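Local coordinates for protein neuroglobin (Symsagittifera roscoffensis, PDB 4B4Y) that binds haem and molecular oxygen as a globin-family protein, and probably serves oxygen transport, storage or sensing linked to the nervous system, at the interface of chains A and B. Coordinates in Å, arbitrary orientation; residue numbers count along the deposited sequence, not the author numbering. Chains: chain A/B, Neuroglobin.

The interface of chains A and B. Residues chain A 51-54; chain B 101-102, 107.
A globin-to-globin contact joins the CD corner of one subunit, the loop A:Pro51 to A:Asp54 that follows the short helix 46-49, to the end of the F helix of the other, where B:Ala101 and B:Met102 close the 3-10 helix 97-102, and to B:Lys107 in the FG corner beyond it. The last turn of that 3-10 helix stands just ahead of the proximal B:His103. The patch recurs with the chains exchanged across the two-fold axis, although the coordinates alone do not establish a dimer in solution.

B:Lys107 reaches over with its chain extended beyond CG, and its terminal amino nitrogen bridges two backbone carbonyls of the facing loop. NZ donates to A:Ala53 O at 2.6 Å, lying in the carbonyl plane on a lone pair with a C=O...N angle of 142°. The second bond, from NZ to A:Pro51 O at 2.8 Å, is less well aimed, with the nitrogen well above the carbonyl plane and the angle only 108°. Within its own chain NZ also makes a weak bond to B:Ala101 O, so carbonyls from both subunits gather around the amino group. An alanine in place of B:Lys107 would probably leave the A:Pro51 and A:Ala53 carbonyls without their shared donor and let the two loops part more easily.

Van der Waals contacts flank this polar centre. The methyl of B:Ala101 meets A:Asp54 along its side-chain stem, CB to CB at 3.8 Å; A:Asp54 holds CG anti to its backbone N (chi1 180°), which also places the carboxylate carbon near that methyl. Toward the other end, the B:Met102 methylene CG rests against A:Pro51 O at 3.3 Å, and lies 4.0 Å from A:Trp52 CA, touching the tryptophan backbone and not its indole.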
# COMPACT_ATOMS: atom_id res chain seq x y z
N PRO A 51 2.29 -2.80 4.74
CA PRO A 51 2.24 -4.07 4.01
C PRO A 51 3.53 -4.39 3.32
O PRO A 51 3.84 -5.53 3.20
CB PRO A 51 1.15 -3.85 2.91
CG PRO A 51 0.41 -2.55 3.36
CD PRO A 51 1.44 -1.74 4.16
N TRP A 52 4.25 -3.39 2.84
CA TRP A 52 5.46 -3.65 2.14
C TRP A 52 6.63 -4.02 3.04
O TRP A 52 7.74 -4.35 2.53
CB TRP A 52 5.82 -2.40 1.38
CG TRP A 52 5.70 -1.18 2.21
CD1 TRP A 52 4.62 -0.31 2.27
CD2 TRP A 52 6.71 -0.67 3.14
NE1 TRP A 52 4.96 0.76 3.18
CE2 TRP A 52 6.21 0.55 3.69
CE3 TRP A 52 8.00 -1.09 3.50
CZ2 TRP A 52 6.94 1.30 4.64
CZ3 TRP A 52 8.72 -0.34 4.41
CH2 TRP A 52 8.19 0.85 4.97
N ALA A 53 6.47 -3.92 4.36
CA ALA A 53 7.62 -4.14 5.24
C ALA A 53 7.89 -5.65 5.34
O ALA A 53 6.95 -6.45 5.55
CB ALA A 53 7.26 -3.61 6.67
N ASP A 54 9.15 -6.02 5.29
CA ASP A 54 9.51 -7.44 5.26
C ASP A 54 10.03 -7.80 6.64
O ASP A 54 11.16 -7.49 7.01
CB ASP A 54 10.57 -7.66 4.17
CG ASP A 54 11.03 -9.15 4.05
OD1 ASP A 54 10.84 -10.03 4.98
OD2 ASP A 54 11.62 -9.44 2.96
N ALA B 101 6.57 -10.54 0.89
CA ALA B 101 6.49 -9.90 2.16
C ALA B 101 5.11 -9.29 2.40
O ALA B 101 4.72 -9.09 3.55
CB ALA B 101 7.57 -8.77 2.20
N MET B 102 4.38 -8.95 1.33
CA MET B 102 3.03 -8.49 1.51
C MET B 102 2.06 -9.65 1.71
O MET B 102 1.00 -9.45 2.24
CB MET B 102 2.53 -7.59 0.35
CG MET B 102 3.54 -6.43 0.00
SD MET B 102 3.19 -5.77 -1.60
CE MET B 102 4.84 -5.22 -1.88
N LYS B 107 0.21 -11.63 7.52
CA LYS B 107 -0.51 -10.45 6.95
C LYS B 107 -1.76 -10.83 6.17
O LYS B 107 -2.73 -10.06 6.14
CB LYS B 107 0.39 -9.59 6.06
CG LYS B 107 1.57 -8.92 6.81
CD LYS B 107 2.46 -8.12 5.84
CE LYS B 107 3.80 -7.72 6.48
NZ LYS B 107 4.33 -6.59 5.75